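Long-range contacts in arginyl-trna synthetase (Thermus thermophilus, PDB 1IQ0), which probably attaches L-arginine to its cognate tRNA at the expense of ATP, as a monomeric class I aminoacyl-tRNA synthetase: residues Asp511-Val516 against Val527-Tyr531; Pro33-Gly37 against Leu507-Asp511. All coordinates share one frame. Residues are numbered along the deposited sequence.

Contact 1 of 2, residues Asp511-Val516 against Val527-Tyr531; sequences DFEEAV and VLAQY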
loop_
_atom_site.group_PDB
_atom_site.type_symbol
_atom_site.label_atom_id
_atom_site.label_comp_id
_atom_site.label_asym_id
_atom_site.label_seq_id
_atom_site.Cartn_x
_atom_site.Cartn_y
_atom_site.Cartn_z
ATOM N N ASP A 511 -17.396 -10.800 -2.483
ATOM C CA ASP A 511 -16.333 -10.646 -1.495
ATOM C C ASP A 511 -15.336 -9.542 -1.819
ATOM O O ASP A 511 -14.445 -9.258 -1.023
ATOM C CB ASP A 511 -15.570 -11.959 -1.324
ATOM C CG ASP A 511 -16.434 -13.059 -0.773
ATOM O OD1 ASP A 511 -17.316 -12.758 0.055
ATOM O OD2 ASP A 511 -16.227 -14.228 -1.148
ATOM N N PHE A 512 -15.486 -8.920 -2.981
ATOM C CA PHE A 512 -14.574 -7.865 -3.403
ATOM C C PHE A 512 -14.485 -6.649 -2.475
ATOM O O PHE A 512 -13.392 -6.223 -2.097
ATOM C CB PHE A 512 -14.949 -7.383 -4.798
ATOM C CG PHE A 512 -14.174 -6.176 -5.245
ATOM C CD1 PHE A 512 -12.798 -6.252 -5.438
ATOM C CD2 PHE A 512 -14.817 -4.960 -5.455
ATOM C CE1 PHE A 512 -12.074 -5.134 -5.835
ATOM C CE2 PHE A 512 -14.101 -3.833 -5.851
ATOM C CZ PHE A 512 -12.727 -3.921 -6.042
ATOM N N GLU A 513 -15.633 -6.081 -2.125
ATOM C CA GLU A 513 -15.649 -4.907 -1.272
ATOM C C GLU A 513 -15.059 -5.185 0.110
ATOM O O GLU A 513 -14.384 -4.329 0.683
ATOM C CB GLU A 513 -17.078 -4.344 -1.178
ATOM C CG GLU A 513 -17.625 -3.896 -2.543
ATOM C CD GLU A 513 -18.872 -3.021 -2.448
ATOM O OE1 GLU A 513 -19.832 -3.404 -1.744
ATOM O OE2 GLU A 513 -18.894 -1.947 -3.089
ATOM N N GLU A 514 -15.284 -6.381 0.635
ATOM C CA GLU A 514 -14.739 -6.722 1.941
ATOM C C GLU A 514 -13.217 -6.823 1.871
ATOM O O GLU A 514 -12.517 -6.436 2.813
ATOM C CB GLU A 514 -15.317 -8.047 2.438
ATOM C CG GLU A 514 -14.900 -8.411 3.861
ATOM C CD GLU A 514 -15.271 -7.340 4.881
ATOM O OE1 GLU A 514 -16.416 -6.840 4.835
ATOM O OE2 GLU A 514 -14.421 -7.003 5.735
ATOM N N ALA A 515 -12.708 -7.354 0.764
ATOM C CA ALA A 515 -11.266 -7.479 0.595
ATOM C C ALA A 515 -10.657 -6.078 0.550
ATOM O O ALA A 515 -9.592 -5.835 1.117
ATOM C CB ALA A 515 -10.940 -8.237 -0.698
ATOM N N VAL A 516 -11.339 -5.156 -0.123
ATOM C CA VAL A 516 -10.848 -3.789 -0.213
ATOM C C VAL A 516 -10.871 -3.060 1.138
ATOM O O VAL A 516 -9.893 -2.409 1.519
ATOM C CB VAL A 516 -11.661 -2.967 -1.221
ATOM C CG1 VAL A 516 -11.207 -1.514 -1.184
ATOM C CG2 VAL A 516 -11.477 -3.536 -2.617
ATOM N N VAL A 527 -4.069 -8.553 1.118
ATOM C CA VAL A 527 -5.394 -9.154 1.239
ATOM C C VAL A 527 -6.170 -8.923 -0.063
ATOM O O VAL A 527 -6.925 -9.782 -0.505
ATOM C CB VAL A 527 -6.177 -8.564 2.439
ATOM C CG1 VAL A 527 -7.626 -9.042 2.411
ATOM C CG2 VAL A 527 -5.516 -9.005 3.748
ATOM N N LEU A 528 -5.964 -7.771 -0.688
ATOM C CA LEU A 528 -6.648 -7.476 -1.940
ATOM C C LEU A 528 -5.991 -8.303 -3.037
ATOM O O LEU A 528 -6.664 -8.869 -3.894
ATOM C CB LEU A 528 -6.523 -5.996 -2.297
ATOM C CG LEU A 528 -7.605 -5.361 -3.184
ATOM C CD1 LEU A 528 -6.945 -4.339 -4.086
ATOM C CD2 LEU A 528 -8.342 -6.399 -4.012
ATOM N N ALA A 529 -4.663 -8.356 -3.001
ATOM C CA ALA A 529 -3.903 -9.106 -3.983
ATOM C C ALA A 529 -4.357 -10.556 -3.975
ATOM O O ALA A 529 -4.611 -11.135 -5.025
ATOM C CB ALA A 529 -2.408 -9.019 -3.667
ATOM N N GLN A 530 -4.468 -11.134 -2.784
ATOM C CA GLN A 530 -4.889 -12.520 -2.651
ATOM C C GLN A 530 -6.325 -12.697 -3.157
ATOM O O GLN A 530 -6.637 -13.691 -3.804
ATOM C CB GLN A 530 -4.774 -12.972 -1.194
ATOM C CG GLN A 530 -5.109 -14.439 -0.959
ATOM C CD GLN A 530 -4.287 -15.375 -1.834
ATOM O OE1 GLN A 530 -3.052 -15.323 -1.836
ATOM N NE2 GLN A 530 -4.972 -16.233 -2.587
ATOM N N TYR A 531 -7.198 -11.738 -2.867
ATOM C CA TYR A 531 -8.572 -11.835 -3.347
ATOM C C TYR A 531 -8.601 -11.884 -4.877
ATOM O O TYR A 531 -9.392 -12.621 -5.469
ATOM C CB TYR A 531 -9.415 -10.634 -2.902
ATOM C CG TYR A 531 -10.751 -10.589 -3.615
ATOM C CD1 TYR A 531 -11.769 -11.492 -3.292
ATOM C CD2 TYR A 531 -10.977 -9.695 -4.666
ATOM C CE1 TYR A 531 -12.980 -11.509 -4.002
ATOM C CE2 TYR A 531 -12.187 -9.705 -5.384
ATOM C CZ TYR A 531 -13.181 -10.619 -5.043
ATOM O OH TYR A 531 -14.372 -10.648 -5.742
#

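Contact 2 of 2, residues Pro33-Gly37 against Leu507-Asp511; sequences PGDYG and LDLLD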
loop_
_atom_site.group_PDB
_atom_site.type_symbol
_atom_site.label_atom_id
_atom_site.label_comp_id
_atom_site.label_asym_id
_atom_site.label_seq_id
_atom_site.Cartn_x
_atom_site.Cartn_y
_atom_site.Cartn_z
ATOM N N PRO A 33 -23.950 -25.786 5.092
ATOM C CA PRO A 33 -25.164 -25.005 5.346
ATOM C C PRO A 33 -25.031 -23.490 5.186
ATOM O O PRO A 33 -24.853 -22.777 6.171
ATOM C CB PRO A 33 -25.525 -25.392 6.778
ATOM C CG PRO A 33 -25.056 -26.800 6.866
ATOM C CD PRO A 33 -23.703 -26.726 6.201
ATOM N N GLY A 34 -25.112 -22.999 3.950
ATOM C CA GLY A 34 -25.040 -21.565 3.737
ATOM C C GLY A 34 -23.869 -20.980 2.969
ATOM O O GLY A 34 -22.941 -21.678 2.566
ATOM N N ASP A 35 -23.919 -19.665 2.782
ATOM C CA ASP A 35 -22.890 -18.945 2.059
ATOM C C ASP A 35 -21.985 -18.168 3.000
ATOM O O ASP A 35 -20.772 -18.079 2.780
ATOM C CB ASP A 35 -23.545 -17.988 1.069
ATOM C CG ASP A 35 -24.517 -18.696 0.144
ATOM O OD1 ASP A 35 -24.114 -19.698 -0.481
ATOM O OD2 ASP A 35 -25.678 -18.257 0.037
ATOM N N TYR A 36 -22.586 -17.606 4.045
ATOM C CA TYR A 36 -21.860 -16.819 5.034
ATOM C C TYR A 36 -22.168 -17.280 6.449
ATOM O O TYR A 36 -23.258 -17.768 6.737
ATOM C CB TYR A 36 -22.221 -15.337 4.905
ATOM C CG TYR A 36 -21.757 -14.702 3.618
ATOM C CD1 TYR A 36 -22.668 -14.303 2.643
ATOM C CD2 TYR A 36 -20.401 -14.510 3.369
ATOM C CE1 TYR A 36 -22.235 -13.728 1.446
ATOM C CE2 TYR A 36 -19.962 -13.939 2.182
ATOM C CZ TYR A 36 -20.883 -13.550 1.225
ATOM O OH TYR A 36 -20.441 -12.986 0.052
ATOM N N GLY A 37 -21.197 -17.114 7.335
ATOM C CA GLY A 37 -21.390 -17.517 8.711
ATOM C C GLY A 37 -20.644 -16.628 9.681
ATOM O O GLY A 37 -19.684 -15.941 9.323
ATOM N N LEU A 507 -21.012 -15.250 -6.157
ATOM C CA LEU A 507 -20.674 -15.222 -4.740
ATOM C C LEU A 507 -19.234 -14.756 -4.507
ATOM O O LEU A 507 -18.970 -13.990 -3.573
ATOM C CB LEU A 507 -20.899 -16.600 -4.125
ATOM C CG LEU A 507 -20.828 -16.770 -2.607
ATOM C CD1 LEU A 507 -21.695 -15.734 -1.890
ATOM C CD2 LEU A 507 -21.297 -18.190 -2.273
ATOM N N ASP A 508 -18.296 -15.202 -5.341
ATOM C CA ASP A 508 -16.915 -14.751 -5.168
ATOM C C ASP A 508 -16.840 -13.252 -5.428
ATOM O O ASP A 508 -16.035 -12.547 -4.821
ATOM C CB ASP A 508 -15.969 -15.496 -6.100
ATOM C CG ASP A 508 -15.771 -16.931 -5.676
ATOM O OD1 ASP A 508 -15.812 -17.185 -4.454
ATOM O OD2 ASP A 508 -15.574 -17.794 -6.553
ATOM N N LEU A 509 -17.696 -12.766 -6.322
ATOM C CA LEU A 509 -17.735 -11.346 -6.633
ATOM C C LEU A 509 -18.244 -10.517 -5.444
ATOM O O LEU A 509 -17.891 -9.345 -5.305
ATOM C CB LEU A 509 -18.622 -11.104 -7.853
ATOM C CG LEU A 509 -17.954 -11.396 -9.200
ATOM C CD1 LEU A 509 -19.000 -11.431 -10.310
ATOM C CD2 LEU A 509 -16.906 -10.325 -9.478
ATOM N N LEU A 510 -19.060 -11.128 -4.591
ATOM C CA LEU A 510 -19.609 -10.428 -3.436
ATOM C C LEU A 510 -18.568 -10.189 -2.344
ATOM O O LEU A 510 -18.832 -9.454 -1.396
ATOM C CB LEU A 510 -20.793 -11.196 -2.830
ATOM C CG LEU A 510 -22.060 -11.437 -3.662
ATOM C CD1 LEU A 510 -23.196 -11.802 -2.721
ATOM C CD2 LEU A 510 -22.439 -10.206 -4.443
ATOM N N ASP A 511 -17.396 -10.800 -2.483
ATOM C CA ASP A 511 -16.333 -10.646 -1.495
ATOM C C ASP A 511 -15.336 -9.542 -1.819
ATOM O O ASP A 511 -14.445 -9.258 -1.023
ATOM C CB ASP A 511 -15.570 -11.959 -1.324
ATOM C CG ASP A 511 -16.434 -13.059 -0.773
ATOM O OD1 ASP A 511 -17.316 -12.758 0.055
ATOM O OD2 ASP A 511 -16.227 -14.228 -1.148
#

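Contact 1 of 2, residues Asp511-Val516 against Val527-Tyr531
Two consecutive helices of the DALR anticodon-binding domain, 512-522 and 525-544, form an antiparallel helical hairpin, and this contact is the packing between its two arms: the local axes run at 155° and approach to 8.9 Å. Asp511 lays its CB 3.8 Å from Tyr531 CE1, while its carboxylate is engaged by Arg27 and Arg3 of the N-terminal domain. Its carbonyl O lies over one face of the Tyr531 ring. Over that ring Phe512 places its CA 3.9 Å from the centroid and 29° off the normal, a CH-pi contact. The Phe512 ring meets Tyr531 obliquely, with planes at 44° and centroids 5.9 Å apart; its CD1 is 3.5 Å from Tyr531 CE2, and its CE1 reaches to 4.3 Å from Leu528 CD2. Tyr138 of helix 120-138 also packs on Phe512, so the hairpin borders the catalytic domain here. The CA-to-CB bond of Ala515 points toward the partner helix, with CB 3.6 Å from Tyr531 CB; so small a side chain lets the backbones come together, Ala515 CA lying 5.3 Å from Leu528 CA. No hydrogen bond crosses the interface; Tyr531 OH probably bonds instead to Asp508 O. Val516 points its CA-to-CB bond away, yet its CG2 still comes within 4.3 Å of Leu528 CG.

Contact 2 of 2, residues Pro33-Gly37 against Leu507-Asp511
A classic beta bulge opens this interface between the N-terminal domain and the DALR anticodon-binding domain: Asp35 and Tyr36 both face Phe80 of the adjacent antiparallel strand 77-82, and both bond to its backbone. The CA-to-CB bond of Asp35 points toward 507-511, and with chi1 m the side chain brings OD1 to 3.7 Å from Leu507 CD2; its OD2 is held by a salt bridge to Arg503, one turn earlier on helix 500-509, and by the backbone N of Leu82. Tyr36 leaves the strand sideways. With chi1 at -67° (m) and chi2 at 111°, its ring extends so that the hydroxyl end comes nearer to 507-511, within reach of Leu507, Leu510 and Asp511. Leu507, with chi1 t and chi2 p, directs CD1 to 3.9 Å from Tyr36 CZ, an apolar contact oblique to the ring. Leu510 CB comes within 3.4 Å of Tyr36 OH, and the leucine also packs on Leu87 of helix 84-92. Asp511 has chi1 m, and although its CA-to-CB bond lies sideways, its carboxylate bends nearer to the strand. Arg27 and Arg3 both form salt bridges with it, so the tyrosine joins an already charged cluster. The single hydrogen bond between the segments runs from Tyr36 OH to Asp511 OD1, 3.1 Å, in which OD1 sits at the ring edge, near its plane.

From the N terminus, the loop and first strand residues at 33-37 wait 469 residues, across the whole catalytic domain, before 507-511 closes contact 2; this wide loop brings the N-terminal domain onto the C-terminal helical domain. Contact 1 then opens and closes over only ten intervening residues, a local hairpin. The two are in series, neither nesting nor crossing, and they share Asp511. A second link joins them: Tyr531 OH lies 2.7 Å from Asp508 O, a probable hydrogen bond from helix 525-544 back to helix 500-509. With centres 13 Å apart, contact 2 joins the N-terminal sheet to 507-511, and contact 1 carries on from there into the pair 512-522 and 525-544.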